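Local coordinates for periplasmic binding protein/LacI transcriptional regulator (Clostridium phytofermentans, PDB 3BRS) that probably binds a sugar in the cleft between its two domains and delivers it to a membrane transporter, at residues V128-F139 and D190-S201; I114-K125 and D148-D159. All coordinates share one frame; numbering follows the deposited sequence.

Contact 1 of 2, residues V128-F139 and D190-S201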
loop_
_atom_site.group_PDB
_atom_site.type_symbol
_atom_site.label_atom_id
_atom_site.label_comp_id
_atom_site.label_asym_id
_atom_site.label_seq_id
_atom_site.Cartn_x
_atom_site.Cartn_y
_atom_site.Cartn_z
ATOM N N VAL A 128 15.870 -14.274 12.709
ATOM C CA VAL A 128 17.286 -14.466 12.350
ATOM C C VAL A 128 18.270 -14.209 13.559
ATOM O O VAL A 128 19.472 -13.930 13.355
ATOM C CB VAL A 128 17.671 -13.645 11.084
ATOM C CG1 VAL A 128 16.654 -13.853 10.008
ATOM C CG2 VAL A 128 17.691 -12.251 11.411
ATOM N N ARG A 129 17.750 -14.353 14.790
ATOM C CA ARG A 129 18.503 -14.223 16.047
ATOM C C ARG A 129 19.780 -15.056 16.076
ATOM O O ARG A 129 20.824 -14.611 16.568
ATOM C CB ARG A 129 17.659 -14.755 17.211
ATOM C CG ARG A 129 17.173 -13.741 18.150
ATOM C CD ARG A 129 16.623 -14.422 19.410
ATOM N NE ARG A 129 16.102 -15.766 19.137
ATOM C CZ ARG A 129 15.541 -16.566 20.052
ATOM N NH1 ARG A 129 15.103 -17.780 19.697
ATOM N NH2 ARG A 129 15.405 -16.160 21.326
ATOM N N LYS A 130 19.669 -16.307 15.656
ATOM C CA LYS A 130 20.814 -17.209 15.731
ATOM C C LYS A 130 21.522 -17.124 14.403
ATOM O O LYS A 130 22.743 -17.058 14.349
ATOM C CB LYS A 130 20.405 -18.663 16.013
ATOM C CG LYS A 130 19.702 -18.941 17.317
ATOM C CD LYS A 130 19.755 -20.453 17.589
ATOM C CE LYS A 130 21.014 -20.899 18.416
ATOM N NZ LYS A 130 22.236 -21.420 17.664
ATOM N N SER A 131 20.733 -17.137 13.332
ATOM C CA SER A 131 21.257 -17.065 11.978
ATOM C C SER A 131 20.133 -17.020 10.980
ATOM O O SER A 131 18.971 -17.170 11.328
ATOM C CB SER A 131 22.127 -18.298 11.651
ATOM O OG SER A 131 21.512 -19.548 11.995
ATOM N N GLY A 132 20.528 -16.880 9.723
ATOM C CA GLY A 132 19.622 -16.763 8.595
ATOM C C GLY A 132 19.914 -15.401 8.016
ATOM O O GLY A 132 20.408 -14.522 8.724
ATOM N N LYS A 133 19.654 -15.241 6.725
ATOM C CA LYS A 133 19.683 -13.940 6.075
ATOM C C LYS A 133 18.262 -13.735 5.538
ATOM O O LYS A 133 17.380 -14.516 5.858
ATOM C CB LYS A 133 20.763 -13.790 4.981
ATOM C CG LYS A 133 22.166 -14.177 5.456
ATOM C CD LYS A 133 22.850 -13.087 6.277
ATOM C CE LYS A 133 24.248 -12.687 5.672
ATOM N NZ LYS A 133 24.179 -11.899 4.379
ATOM N N ILE A 134 18.051 -12.672 4.795
ATOM C CA ILE A 134 16.703 -12.147 4.630
ATOM C C ILE A 134 16.542 -11.766 3.196
ATOM O O ILE A 134 17.412 -11.056 2.638
ATOM C CB ILE A 134 16.423 -10.836 5.572
ATOM C CG1 ILE A 134 16.378 -11.198 7.064
ATOM C CG2 ILE A 134 15.133 -10.085 5.171
ATOM C CD1 ILE A 134 16.787 -9.989 7.935
ATOM N N GLY A 135 15.443 -12.188 2.557
ATOM C CA GLY A 135 15.209 -11.619 1.222
ATOM C C GLY A 135 13.953 -10.797 1.256
ATOM O O GLY A 135 12.962 -11.157 1.924
ATOM N N VAL A 136 13.964 -9.696 0.511
ATOM C CA VAL A 136 12.754 -8.868 0.420
ATOM C C VAL A 136 12.142 -8.745 -0.975
ATOM O O VAL A 136 12.815 -8.431 -1.981
ATOM C CB VAL A 136 13.027 -7.438 0.879
ATOM C CG1 VAL A 136 11.772 -6.573 1.027
ATOM C CG2 VAL A 136 13.817 -7.438 2.180
ATOM N N ILE A 137 10.844 -8.966 -1.029
ATOM C CA ILE A 137 10.065 -8.642 -2.227
ATOM C C ILE A 137 9.211 -7.403 -1.908
ATOM O O ILE A 137 8.202 -7.425 -1.054
ATOM C CB ILE A 137 9.138 -9.775 -2.720
ATOM C CG1 ILE A 137 9.865 -11.098 -2.933
ATOM C CG2 ILE A 137 8.459 -9.313 -4.095
ATOM C CD1 ILE A 137 11.202 -10.945 -3.836
ATOM N N SER A 138 9.612 -6.333 -2.594
ATOM C CA SER A 138 8.863 -5.089 -2.622
ATOM C C SER A 138 8.009 -5.009 -3.876
ATOM O O SER A 138 7.989 -5.925 -4.728
ATOM C CB SER A 138 9.757 -3.879 -2.481
ATOM O OG SER A 138 8.942 -2.780 -2.086
ATOM N N PHE A 139 7.258 -3.926 -3.947
ATOM C CA PHE A 139 6.332 -3.685 -4.996
ATOM C C PHE A 139 6.812 -2.490 -5.881
ATOM O O PHE A 139 7.733 -2.650 -6.720
ATOM C CB PHE A 139 4.895 -3.555 -4.471
ATOM C CG PHE A 139 4.658 -2.589 -3.304
ATOM C CD1 PHE A 139 5.112 -2.905 -2.000
ATOM C CD2 PHE A 139 3.804 -1.507 -3.451
ATOM C CE1 PHE A 139 4.854 -2.055 -0.855
ATOM C CE2 PHE A 139 3.485 -0.647 -2.349
ATOM C CZ PHE A 139 3.995 -0.935 -1.000
ATOM N N ASP A 190 21.408 -19.053 1.820
ATOM C CA ASP A 190 21.336 -18.629 3.211
ATOM C C ASP A 190 20.090 -17.865 3.645
ATOM O O ASP A 190 19.925 -17.621 4.838
ATOM C CB ASP A 190 22.605 -17.886 3.677
ATOM C CG ASP A 190 23.008 -16.759 2.768
ATOM O OD1 ASP A 190 22.295 -16.368 1.814
ATOM O OD2 ASP A 190 24.102 -16.251 3.037
ATOM N N ILE A 191 19.166 -17.532 2.745
ATOM C CA ILE A 191 17.935 -16.819 3.170
ATOM C C ILE A 191 16.980 -17.800 3.916
ATOM O O ILE A 191 16.599 -18.823 3.407
ATOM C CB ILE A 191 17.241 -16.174 1.954
ATOM C CG1 ILE A 191 17.979 -14.890 1.466
ATOM C CG2 ILE A 191 15.785 -15.950 2.214
ATOM C CD1 ILE A 191 17.592 -14.465 0.045
ATOM N N SER A 192 16.590 -17.478 5.129
ATOM C CA SER A 192 15.738 -18.307 5.932
ATOM C C SER A 192 14.428 -17.553 6.226
ATOM O O SER A 192 13.542 -18.100 6.899
ATOM C CB SER A 192 16.431 -18.519 7.271
ATOM O OG SER A 192 16.607 -17.237 7.891
ATOM N N VAL A 193 14.344 -16.286 5.789
ATOM C CA VAL A 193 13.152 -15.436 5.972
ATOM C C VAL A 193 12.996 -14.613 4.714
ATOM O O VAL A 193 13.909 -13.875 4.334
ATOM C CB VAL A 193 13.228 -14.421 7.184
ATOM C CG1 VAL A 193 11.858 -13.825 7.426
ATOM C CG2 VAL A 193 13.612 -15.060 8.519
ATOM N N MET A 194 11.850 -14.769 4.070
ATOM C CA MET A 194 11.389 -13.852 3.061
ATOM C C MET A 194 10.386 -12.781 3.561
ATOM O O MET A 194 9.449 -13.045 4.371
ATOM C CB MET A 194 10.816 -14.643 1.861
ATOM C CG MET A 194 11.919 -15.409 1.130
ATOM S SD MET A 194 12.944 -14.387 -0.082
ATOM C CE MET A 194 11.817 -13.280 -0.829
ATOM N N VAL A 195 10.589 -11.540 3.099
ATOM C CA VAL A 195 9.603 -10.462 3.456
ATOM C C VAL A 195 8.843 -9.976 2.236
ATOM O O VAL A 195 9.451 -9.559 1.245
ATOM C CB VAL A 195 10.330 -9.288 4.129
ATOM C CG1 VAL A 195 9.349 -8.275 4.662
ATOM C CG2 VAL A 195 11.200 -9.813 5.250
ATOM N N GLY A 196 7.523 -10.021 2.256
ATOM C CA GLY A 196 6.717 -9.408 1.148
ATOM C C GLY A 196 6.076 -8.155 1.702
ATOM O O GLY A 196 5.370 -8.196 2.725
ATOM N N LEU A 197 6.255 -7.011 1.017
ATOM C CA LEU A 197 5.825 -5.685 1.577
ATOM C C LEU A 197 4.346 -5.267 1.197
ATOM O O LEU A 197 3.770 -4.253 1.627
ATOM C CB LEU A 197 6.878 -4.594 1.207
ATOM C CG LEU A 197 8.194 -4.725 2.047
ATOM C CD1 LEU A 197 9.076 -3.451 1.682
ATOM C CD2 LEU A 197 7.804 -4.887 3.552
ATOM N N ASN A 198 3.748 -6.042 0.338
ATOM C CA ASN A 198 2.320 -5.880 0.078
ATOM C C ASN A 198 1.674 -7.196 -0.327
ATOM O O ASN A 198 2.356 -8.182 -0.422
ATOM C CB ASN A 198 2.075 -4.736 -0.921
ATOM C CG ASN A 198 2.244 -5.158 -2.364
ATOM O OD1 ASN A 198 3.060 -6.037 -2.708
ATOM N ND2 ASN A 198 1.475 -4.520 -3.225
ATOM N N GLN A 199 0.398 -7.244 -0.646
ATOM C CA GLN A 199 -0.187 -8.566 -0.926
ATOM C C GLN A 199 0.374 -9.287 -2.165
ATOM O O GLN A 199 0.710 -10.469 -2.091
ATOM C CB GLN A 199 -1.688 -8.438 -0.995
ATOM C CG GLN A 199 -2.475 -9.684 -1.190
ATOM C CD GLN A 199 -3.876 -9.342 -1.693
ATOM O OE1 GLN A 199 -4.370 -8.212 -1.496
ATOM N NE2 GLN A 199 -4.517 -10.294 -2.349
ATOM N N TYR A 200 0.486 -8.573 -3.311
ATOM C CA TYR A 200 1.136 -9.092 -4.522
ATOM C C TYR A 200 2.435 -9.757 -4.274
ATOM O O TYR A 200 2.712 -10.821 -4.839
ATOM C CB TYR A 200 1.347 -7.960 -5.576
ATOM C CG TYR A 200 0.049 -7.322 -6.034
ATOM C CD1 TYR A 200 -0.440 -6.174 -5.417
ATOM C CD2 TYR A 200 -0.675 -7.877 -7.063
ATOM C CE1 TYR A 200 -1.636 -5.507 -5.854
ATOM C CE2 TYR A 200 -1.877 -7.276 -7.518
ATOM C CZ TYR A 200 -2.340 -6.060 -6.943
ATOM O OH TYR A 200 -3.522 -5.478 -7.395
ATOM N N SER A 201 3.280 -9.079 -3.516
ATOM C CA SER A 201 4.640 -9.483 -3.192
ATOM C C SER A 201 4.572 -10.693 -2.368
ATOM O O SER A 201 5.282 -11.635 -2.627
ATOM C CB SER A 201 5.306 -8.412 -2.283
ATOM O OG SER A 201 5.835 -7.271 -2.953
#
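Asn198 lays its amide over one face of the Phe139 ring, with the two planes only 10° apart. Its CB sits 3.9 Å from the centroid of the Phe139 ring. A chi1 of 50° tucks Phe139 CG in over its own backbone, and the ring meets Asn198 there. Leu197 CB meets the edge of the same ring. Asn198 is also the N-cap of helix 199-211: its OD1 accepts from Ser201 N at 3.2 Å, so the amide that stacks on the ring also caps the first turn. Ser201 OG lies 3.0 Å from Ile137 O, and its CB packs against Ile137 CG2.

Behind this end, strands 133-138 and 191-196 run parallel. Val195 is gripped twice: its N donates to Gly135 O, and Ile137 N donates to Val195 O at 2.7 Å. Met194 bends at chi2 (-81°), which brings CE to 3.6 Å from Ile137 CG1, while its SD lies over the bare CA of Gly135. On the other face, Ile134 CG2 touches Val195 CG2. Adjacent parallel strands of a mixed sheet, one running through a short turn into a capped helix, are characteristic of the Rossmann-like alpha/beta domains of periplasmic binding proteins.

Contact 2 of 2, residues I114-K125 and D148-D159; sequences IQAGIRIGAVTK and DREEGLKIGLSD
Gly117 and Gly152 bring helices 114-125 and 148-157 together backbone to backbone, their CA atoms 4.1 Å apart. Gly121 and Gly156 continue the same seam one turn on. The helix axes approach to 6.2 Å and cross at -39°. At this spacing CA-H groups point at carbonyl oxygens of the other helix. Gly117 CA lies 3.5 Å from Arg149 O, with 160° at the hydrogen, and Leu153 CA lies 3.2 Å from Gly117 O. The base of Ile118 belongs to this tight part too, with CG1 3.4 Å from Gly152 O. Each helix thus carries a GxxxG pattern, Gly117 to Gly121 and Gly152 to Gly156. Here the motif joins two neighbouring helices on one side of the mixed sheet, in the domain that holds strand 133-138.

Larger side chains flank the seam. On the sheet side, Leu153 CD1 covers Gly121 CA, and Leu157 CD2 reaches Gly121 O. Thr124 OG1 turns back to Ile120 O, which also takes Thr124 N from the opposite face of its plane. Ile114 closes one end of the seam as a knob among Asp148, Glu151, Gly152 and Ile155.

The outer side is looser and more polar. Ile118 CD1 meets Ile155 CG2 at 3.9 Å near the surface. A water bridges Ile114 N and Asp148 OD2, and that carboxylate also pairs with Lys144. At the far end, Lys125 is fully extended, with CG anti to the backbone N (chi1 -168°). It runs past Leu157 O, and its NZ donates to Ser158 OG at 2.8 Å.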
loop_
_atom_site.group_PDB
_atom_site.type_symbol
_atom_site.label_atom_id
_atom_site.label_comp_id
_atom_site.label_asym_id
_atom_site.label_seq_id
_atom_site.Cartn_x
_atom_site.Cartn_y
_atom_site.Cartn_z
ATOM N N ILE A 114 5.634 3.355 8.013
ATOM C CA ILE A 114 6.916 3.256 8.681
ATOM C C ILE A 114 6.714 2.340 9.851
ATOM O O ILE A 114 7.420 1.347 10.009
ATOM C CB ILE A 114 7.552 4.593 9.039
ATOM C CG1 ILE A 114 7.903 5.356 7.759
ATOM C CG2 ILE A 114 8.960 4.335 9.688
ATOM C CD1 ILE A 114 8.151 6.872 7.927
ATOM N N GLN A 115 5.766 2.622 10.694
ATOM C CA GLN A 115 5.557 1.699 11.826
ATOM C C GLN A 115 5.158 0.314 11.429
ATOM O O GLN A 115 5.581 -0.638 12.053
ATOM C CB GLN A 115 4.585 2.262 12.852
ATOM C CG GLN A 115 5.198 3.350 13.780
ATOM C CD GLN A 115 6.209 2.846 14.805
ATOM O OE1 GLN A 115 6.158 1.698 15.285
ATOM N NE2 GLN A 115 7.149 3.735 15.169
ATOM N N ALA A 116 4.319 0.158 10.387
ATOM C CA ALA A 116 4.144 -1.203 9.828
ATOM C C ALA A 116 5.470 -1.969 9.473
ATOM O O ALA A 116 5.612 -3.110 9.922
ATOM C CB ALA A 116 3.178 -1.207 8.680
ATOM N N GLY A 117 6.410 -1.384 8.687
ATOM C CA GLY A 117 7.591 -2.102 8.380
ATOM C C GLY A 117 8.451 -2.290 9.624
ATOM O O GLY A 117 9.139 -3.268 9.740
ATOM N N ILE A 118 8.518 -1.276 10.496
ATOM C CA ILE A 118 9.158 -1.456 11.802
ATOM C C ILE A 118 8.611 -2.651 12.574
ATOM O O ILE A 118 9.421 -3.384 13.230
ATOM C CB ILE A 118 9.010 -0.151 12.732
ATOM C CG1 ILE A 118 9.729 1.053 12.099
ATOM C CG2 ILE A 118 9.574 -0.415 14.132
ATOM C CD1 ILE A 118 9.754 2.292 12.978
ATOM N N ARG A 119 7.291 -2.878 12.614
ATOM C CA ARG A 119 6.856 -4.012 13.490
ATOM C C ARG A 119 7.207 -5.321 12.791
ATOM O O ARG A 119 7.697 -6.268 13.399
ATOM C CB ARG A 119 5.366 -4.015 13.790
ATOM C CG ARG A 119 4.891 -2.885 14.692
ATOM C CD ARG A 119 3.529 -2.420 14.274
ATOM N NE ARG A 119 2.314 -2.851 15.015
ATOM C CZ ARG A 119 2.223 -3.711 16.052
ATOM N NH1 ARG A 119 3.294 -4.326 16.579
ATOM N NH2 ARG A 119 1.021 -4.011 16.558
ATOM N N ILE A 120 7.056 -5.366 11.490
ATOM C CA ILE A 120 7.474 -6.589 10.764
ATOM C C ILE A 120 9.063 -6.731 10.809
ATOM O O ILE A 120 9.588 -7.870 10.916
ATOM C CB ILE A 120 6.648 -6.638 9.388
ATOM C CG1 ILE A 120 5.559 -7.726 9.322
ATOM C CG2 ILE A 120 7.398 -6.134 8.149
ATOM C CD1 ILE A 120 5.951 -9.134 9.601
ATOM N N GLY A 121 9.816 -5.597 10.817
ATOM C CA GLY A 121 11.277 -5.678 10.996
ATOM C C GLY A 121 11.630 -6.361 12.293
ATOM O O GLY A 121 12.563 -7.174 12.369
ATOM N N ALA A 122 10.887 -6.019 13.345
ATOM C CA ALA A 122 11.192 -6.545 14.691
ATOM C C ALA A 122 10.852 -7.998 14.793
ATOM O O ALA A 122 11.579 -8.746 15.430
ATOM C CB ALA A 122 10.558 -5.752 15.813
ATOM N N VAL A 123 9.773 -8.442 14.169
ATOM C CA VAL A 123 9.503 -9.900 14.095
ATOM C C VAL A 123 10.691 -10.627 13.385
ATOM O O VAL A 123 11.156 -11.656 13.847
ATOM C CB VAL A 123 8.139 -10.163 13.329
ATOM C CG1 VAL A 123 7.996 -11.647 12.934
ATOM C CG2 VAL A 123 6.922 -9.694 14.166
ATOM N N THR A 124 11.153 -10.050 12.259
ATOM C CA THR A 124 12.183 -10.634 11.415
ATOM C C THR A 124 13.504 -10.695 12.167
ATOM O O THR A 124 14.219 -11.696 12.075
ATOM C CB THR A 124 12.360 -9.907 10.056
ATOM O OG1 THR A 124 11.098 -9.775 9.366
ATOM C CG2 THR A 124 13.251 -10.735 9.162
ATOM N N LYS A 125 13.832 -9.645 12.925
ATOM C CA LYS A 125 15.040 -9.661 13.798
ATOM C C LYS A 125 14.980 -10.828 14.734
ATOM O O LYS A 125 15.971 -11.511 14.905
ATOM C CB LYS A 125 15.091 -8.371 14.612
ATOM C CG LYS A 125 16.391 -8.078 15.364
ATOM C CD LYS A 125 16.256 -6.692 15.914
ATOM C CE LYS A 125 17.541 -6.154 16.536
ATOM N NZ LYS A 125 17.205 -4.953 17.403
ATOM N N ASP A 148 8.111 3.755 2.597
ATOM C CA ASP A 148 7.937 3.857 4.059
ATOM C C ASP A 148 8.076 2.461 4.712
ATOM O O ASP A 148 8.685 2.297 5.719
ATOM C CB ASP A 148 6.569 4.500 4.468
ATOM C CG ASP A 148 6.503 6.035 4.245
ATOM O OD1 ASP A 148 7.491 6.649 3.817
ATOM O OD2 ASP A 148 5.427 6.635 4.462
ATOM N N ARG A 149 7.524 1.455 4.072
ATOM C CA ARG A 149 7.620 0.043 4.467
ATOM C C ARG A 149 9.029 -0.531 4.531
ATOM O O ARG A 149 9.382 -1.218 5.530
ATOM C CB ARG A 149 6.720 -0.794 3.573
ATOM C CG ARG A 149 5.226 -0.568 3.988
ATOM C CD ARG A 149 4.264 -1.355 3.178
ATOM N NE ARG A 149 2.963 -0.703 3.230
ATOM C CZ ARG A 149 1.953 -1.042 2.422
ATOM N NH1 ARG A 149 2.072 -2.076 1.520
ATOM N NH2 ARG A 149 0.834 -0.336 2.498
ATOM N N GLU A 150 9.848 -0.208 3.509
ATOM C CA GLU A 150 11.203 -0.709 3.429
ATOM C C GLU A 150 12.095 0.038 4.471
ATOM O O GLU A 150 12.943 -0.558 5.086
ATOM C CB GLU A 150 11.746 -0.519 1.996
ATOM C CG GLU A 150 13.242 -0.818 1.867
ATOM C CD GLU A 150 13.662 -0.559 0.459
ATOM O OE1 GLU A 150 12.801 -0.787 -0.431
ATOM O OE2 GLU A 150 14.782 -0.107 0.208
ATOM N N GLU A 151 11.876 1.334 4.628
ATOM C CA GLU A 151 12.519 2.160 5.694
ATOM C C GLU A 151 12.194 1.704 7.063
ATOM O O GLU A 151 13.113 1.422 7.902
ATOM C CB GLU A 151 12.054 3.616 5.536
ATOM C CG GLU A 151 12.670 4.616 6.539
ATOM C CD GLU A 151 11.930 5.987 6.532
ATOM O OE1 GLU A 151 11.376 6.381 5.436
ATOM O OE2 GLU A 151 11.922 6.680 7.602
ATOM N N GLY A 152 10.892 1.546 7.316
ATOM C CA GLY A 152 10.413 0.846 8.540
ATOM C C GLY A 152 11.079 -0.442 8.781
ATOM O O GLY A 152 11.620 -0.659 9.844
ATOM N N LEU A 153 11.006 -1.357 7.805
ATOM C CA LEU A 153 11.661 -2.640 7.903
ATOM C C LEU A 153 13.104 -2.633 8.460
ATOM O O LEU A 153 13.403 -3.399 9.337
ATOM C CB LEU A 153 11.662 -3.324 6.533
ATOM C CG LEU A 153 12.241 -4.780 6.420
ATOM C CD1 LEU A 153 11.439 -5.792 7.242
ATOM C CD2 LEU A 153 12.270 -5.213 4.953
ATOM N N LYS A 154 13.971 -1.801 7.861
ATOM C CA LYS A 154 15.343 -1.656 8.146
ATOM C C LYS A 154 15.542 -1.057 9.538
ATOM O O LYS A 154 16.305 -1.569 10.331
ATOM C CB LYS A 154 15.999 -0.768 7.084
ATOM C CG LYS A 154 16.049 -1.365 5.751
ATOM C CD LYS A 154 16.850 -0.492 4.772
ATOM C CE LYS A 154 16.895 -1.212 3.389
ATOM N NZ LYS A 154 17.004 -0.275 2.220
ATOM N N ILE A 155 14.812 -0.010 9.860
ATOM C CA ILE A 155 14.694 0.436 11.254
ATOM C C ILE A 155 14.332 -0.645 12.248
ATOM O O ILE A 155 15.033 -0.823 13.267
ATOM C CB ILE A 155 13.723 1.648 11.418
ATOM C CG1 ILE A 155 14.191 2.848 10.533
ATOM C CG2 ILE A 155 13.659 2.064 12.903
ATOM C CD1 ILE A 155 13.056 3.942 10.320
ATOM N N GLY A 156 13.273 -1.395 12.015
ATOM C CA GLY A 156 12.960 -2.429 13.011
ATOM C C GLY A 156 14.028 -3.543 13.061
ATOM O O GLY A 156 14.030 -4.354 14.033
ATOM N N LEU A 157 14.937 -3.608 12.077
ATOM C CA LEU A 157 15.993 -4.691 12.099
ATOM C C LEU A 157 17.242 -4.256 12.882
ATOM O O LEU A 157 18.033 -5.117 13.312
ATOM C CB LEU A 157 16.378 -5.188 10.710
ATOM C CG LEU A 157 15.418 -6.167 9.990
ATOM C CD1 LEU A 157 15.474 -6.095 8.427
ATOM C CD2 LEU A 157 15.610 -7.588 10.445
ATOM N N SER A 158 17.397 -2.920 13.081
ATOM C CA SER A 158 18.501 -2.357 13.917
ATOM C C SER A 158 19.824 -2.726 13.273
ATOM O O SER A 158 20.023 -2.516 12.052
ATOM C CB SER A 158 18.548 -3.034 15.280
ATOM O OG SER A 158 17.642 -2.496 16.183
ATOM N N ASP A 159 20.696 -3.323 14.122
ATOM C CA ASP A 159 22.006 -3.856 13.721
ATOM C C ASP A 159 21.890 -4.958 12.648
ATOM O O ASP A 159 22.602 -4.934 11.627
ATOM C CB ASP A 159 22.842 -4.293 14.937
ATOM C CG ASP A 159 22.060 -5.179 15.909
ATOM O OD1 ASP A 159 21.127 -4.690 16.582
ATOM O OD2 ASP A 159 22.378 -6.380 16.013
HETATM O O HOH W 1 4.040 5.821 6.516
#

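The centres of contacts 1 and 2 lie about 11 Å apart, in the same domain. Their segments alternate along the chain: helix 113-127, strand 133-138, helix 144-157, then strand 191-196. Contact 1 joins two neighbouring strands of the mixed sheet. Contact 2 pairs two helices that cover one face of it. The two meet directly. Arg149 NH1 probably donates to Leu197 O at 2.8 Å and also packs against Phe139 and Asn198, while Asn113 holds the same side chain through NE. Arg149 therefore ties the helix pair to the C-terminal ends of the two strands. In this family such strand ends border the cleft between the domains, consistent with Tyr200 and Gln199 reaching Asp16 and Asp20.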